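Local structure of alpha-fucosidase (Bifidobacterium bifidum, 2EAD) at residues A[859-864]-A[880-885]. The protein probably hydrolyses alpha-1,2-linked L-fucosyl bonds to release L-fucose, this chain being the catalytic part of a larger 1,2-alpha-L-fucosidase that binds calcium. The protein carries 1 engineered substitution. Residues are numbered along the deposited sequence; the frame is centred on the assembly and turned at random.
Sequences YEVKNG and SLLVFD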
ATOM      1  N   TYR A 859      19.987 -13.720  27.598  1.00 25.81           N
ATOM      2  CA  TYR A 859      20.859 -12.861  26.794  1.00 25.20           C
ATOM      3  C   TYR A 859      21.430 -11.697  27.597  1.00 25.19           C
ATOM      4  O   TYR A 859      20.973 -11.408  28.695  1.00 25.60           O
ATOM      5  CB  TYR A 859      20.105 -12.303  25.559  1.00 25.19           C
ATOM      6  CG  TYR A 859      19.725 -13.361  24.522  1.00 23.89           C
ATOM      7  CD1 TYR A 859      20.445 -13.488  23.346  1.00 22.57           C
ATOM      8  CD2 TYR A 859      18.633 -14.229  24.735  1.00 25.45           C
ATOM      9  CE1 TYR A 859      20.107 -14.465  22.399  1.00 22.95           C
ATOM     10  CE2 TYR A 859      18.288 -15.213  23.801  1.00 22.62           C
ATOM     11  CZ  TYR A 859      19.031 -15.312  22.637  1.00 23.00           C
ATOM     12  OH  TYR A 859      18.701 -16.254  21.689  1.00 25.09           O
ATOM     13  N   GLU A 860      22.427 -11.037  27.012  1.00 25.54           N
ATOM     14  CA  GLU A 860      23.057  -9.872  27.595  1.00 26.20           C
ATOM     15  C   GLU A 860      23.441  -8.849  26.514  1.00 25.70           C
ATOM     16  O   GLU A 860      23.595  -9.171  25.325  1.00 25.41           O
ATOM     17  CB  GLU A 860      24.272 -10.277  28.446  1.00 26.09           C
ATOM     18  CG  GLU A 860      25.474 -10.728  27.641  1.00 27.63           C
ATOM     19  CD  GLU A 860      26.517 -11.432  28.498  1.00 27.99           C
ATOM     20  OE1 GLU A 860      26.382 -11.425  29.741  1.00 29.33           O
ATOM     21  OE2 GLU A 860      27.463 -11.987  27.915  1.00 31.11           O
ATOM     22  N   VAL A 861      23.619  -7.615  26.963  1.00 25.74           N
ATOM     23  CA  VAL A 861      23.721  -6.448  26.092  1.00 25.76           C
ATOM     24  C   VAL A 861      25.076  -5.785  26.239  1.00 26.56           C
ATOM     25  O   VAL A 861      25.565  -5.614  27.368  1.00 25.65           O
ATOM     26  CB  VAL A 861      22.633  -5.395  26.469  1.00 26.24           C
ATOM     27  CG1 VAL A 861      22.561  -4.266  25.407  1.00 24.02           C
ATOM     28  CG2 VAL A 861      21.250  -6.079  26.708  1.00 25.57           C
ATOM     29  N   LYS A 862      25.676  -5.437  25.096  1.00 26.80           N
ATOM     30  CA  LYS A 862      26.946  -4.706  25.058  1.00 28.32           C
ATOM     31  C   LYS A 862      26.859  -3.527  24.107  1.00 28.21           C
ATOM     32  O   LYS A 862      26.177  -3.621  23.081  1.00 29.28           O
ATOM     33  CB  LYS A 862      28.106  -5.633  24.630  1.00 27.34           C
ATOM     34  CG  LYS A 862      28.339  -6.784  25.638  1.00 29.96           C
ATOM     35  CD  LYS A 862      29.638  -7.524  25.434  1.00 29.43           C
ATOM     36  CE  LYS A 862      29.568  -8.870  26.124  1.00 31.91           C
ATOM     37  NZ  LYS A 862      29.325  -8.658  27.578  1.00 31.32           N
ATOM     38  N   ASN A 863      27.539  -2.433  24.445  1.00 28.50           N
ATOM     39  CA  ASN A 863      27.855  -1.382  23.468  1.00 29.44           C
ATOM     40  C   ASN A 863      29.317  -1.520  23.056  1.00 30.77           C
ATOM     41  O   ASN A 863      30.191  -0.829  23.590  1.00 30.96           O
ATOM     42  CB  ASN A 863      27.571   0.026  24.038  1.00 29.13           C
ATOM     43  CG  ASN A 863      28.074   1.169  23.127  1.00 27.56           C
ATOM     44  OD1 ASN A 863      28.508   0.953  22.002  1.00 26.30           O
ATOM     45  ND2 ASN A 863      28.011   2.386  23.636  1.00 26.31           N
ATOM     46  N   GLY A 864      29.580  -2.402  22.092  1.00 31.83           N
ATOM     47  CA  GLY A 864      30.947  -2.738  21.705  1.00 33.40           C
ATOM     48  C   GLY A 864      31.547  -3.568  22.820  1.00 34.90           C
ATOM     49  O   GLY A 864      31.010  -4.622  23.170  1.00 35.03           O
ATOM     50  N   SER A 880       9.942 -12.555  29.221  1.00 24.43           N
ATOM     51  CA  SER A 880      10.915 -11.572  29.659  1.00 24.54           C
ATOM     52  C   SER A 880      11.332 -10.579  28.579  1.00 23.55           C
ATOM     53  O   SER A 880      11.433 -10.933  27.392  1.00 22.23           O
ATOM     54  CB  SER A 880      12.171 -12.284  30.180  1.00 25.64           C
ATOM     55  OG  SER A 880      11.896 -12.922  31.427  1.00 29.28           O
ATOM     56  N   LEU A 881      11.579  -9.347  29.037  1.00 22.29           N
ATOM     57  CA  LEU A 881      12.202  -8.276  28.273  1.00 21.63           C
ATOM     58  C   LEU A 881      13.518  -7.890  28.905  1.00 22.04           C
ATOM     59  O   LEU A 881      13.655  -7.896  30.133  1.00 22.60           O
ATOM     60  CB  LEU A 881      11.337  -6.991  28.284  1.00 21.24           C
ATOM     61  CG  LEU A 881       9.880  -6.931  27.823  1.00 20.72           C
ATOM     62  CD1 LEU A 881       9.444  -5.462  27.581  1.00 17.87           C
ATOM     63  CD2 LEU A 881       9.664  -7.757  26.576  1.00 20.03           C
ATOM     64  N   LEU A 882      14.462  -7.524  28.049  1.00 22.06           N
ATOM     65  CA  LEU A 882      15.669  -6.831  28.436  1.00 22.57           C
ATOM     66  C   LEU A 882      15.394  -5.352  28.235  1.00 22.99           C
ATOM     67  O   LEU A 882      15.043  -4.926  27.137  1.00 22.91           O
ATOM     68  CB  LEU A 882      16.835  -7.268  27.561  1.00 22.61           C
ATOM     69  CG  LEU A 882      17.490  -8.590  27.941  1.00 23.01           C
ATOM     70  CD1 LEU A 882      18.428  -8.991  26.791  1.00 25.11           C
ATOM     71  CD2 LEU A 882      18.232  -8.475  29.295  1.00 25.31           C
ATOM     72  N   VAL A 883      15.488  -4.578  29.312  1.00 23.36           N
ATOM     73  CA  VAL A 883      15.303  -3.142  29.193  1.00 23.73           C
ATOM     74  C   VAL A 883      16.572  -2.347  29.573  1.00 23.60           C
ATOM     75  O   VAL A 883      17.317  -2.707  30.517  1.00 23.85           O
ATOM     76  CB  VAL A 883      13.934  -2.630  29.832  1.00 24.84           C
ATOM     77  CG1 VAL A 883      13.006  -3.807  30.230  1.00 24.98           C
ATOM     78  CG2 VAL A 883      14.126  -1.682  30.980  1.00 25.38           C
ATOM     79  N   PHE A 884      16.837  -1.302  28.812  1.00 22.61           N
ATOM     80  CA  PHE A 884      18.036  -0.520  29.015  1.00 23.41           C
ATOM     81  C   PHE A 884      17.906   0.823  28.325  1.00 23.82           C
ATOM     82  O   PHE A 884      17.214   0.939  27.318  1.00 22.91           O
ATOM     83  CB  PHE A 884      19.303  -1.282  28.564  1.00 22.97           C
ATOM     84  CG  PHE A 884      19.241  -1.820  27.168  1.00 21.71           C
ATOM     85  CD1 PHE A 884      19.823  -1.116  26.119  1.00 22.52           C
ATOM     86  CD2 PHE A 884      18.612  -3.043  26.896  1.00 21.44           C
ATOM     87  CE1 PHE A 884      19.790  -1.619  24.813  1.00 22.44           C
ATOM     88  CE2 PHE A 884      18.559  -3.544  25.599  1.00 19.29           C
ATOM     89  CZ  PHE A 884      19.156  -2.832  24.558  1.00 20.93           C
ATOM     90  N   ASP A 885      18.534   1.844  28.909  1.00 24.55           N
ATOM     91  CA  ASP A 885      18.573   3.171  28.300  1.00 25.79           C
ATOM     92  C   ASP A 885      19.450   3.140  27.060  1.00 25.32           C
ATOM     93  O   ASP A 885      20.335   2.287  26.932  1.00 24.57           O
ATOM     94  CB  ASP A 885      19.078   4.221  29.299  1.00 26.84           C
ATOM     95  CG  ASP A 885      18.167   4.375  30.500  1.00 30.17           C
ATOM     96  OD1 ASP A 885      16.936   4.170  30.370  1.00 33.91           O
ATOM     97  OD2 ASP A 885      18.685   4.722  31.593  1.00 34.09           O
TER
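Val861 sets CG1 over one face of the Phe884 ring in a CH-pi contact: CG1 of Val861 stands 3.9 Å from the centroid of the Phe884 ring, 16° off its normal and displaced toward the rim. CG1 of Val861 is nearest CZ of Phe884, 3.8 Å away, and CG2 of Val861 is an apolar neighbour of CE2 of that ring at 3.9 Å. Phe884 holds CG between its backbone N and carbonyl carbon (chi1 52°), the torsion with which the ring presents this face to Val861. The same ring also meets that of Tyr892, their planes inclined to each other. The two strands belong to different sheets of the family 95 C-terminal domain, packed face to face as in a beta-sandwich: 859-863 pairs with 890-896, and 880-884 with 847-851 and 871-874. Their axes approach to 8.7 Å and run nearly parallel, at 19°. Purely aliphatic contacts fill the neighbouring part of the interface. Leu882 directs CD1 between the strand residues opposite, 3.9 Å from CB of Tyr859 and 4.1 Å from CG2 of Val861. Beyond CB, the Tyr859 ring leads away from strand 880-884, and its OH hydrogen-bonds to the backbone O of Ala834. Ile894 of strand 890-896 touches both Tyr859 and Leu882, continuing this apolar layer.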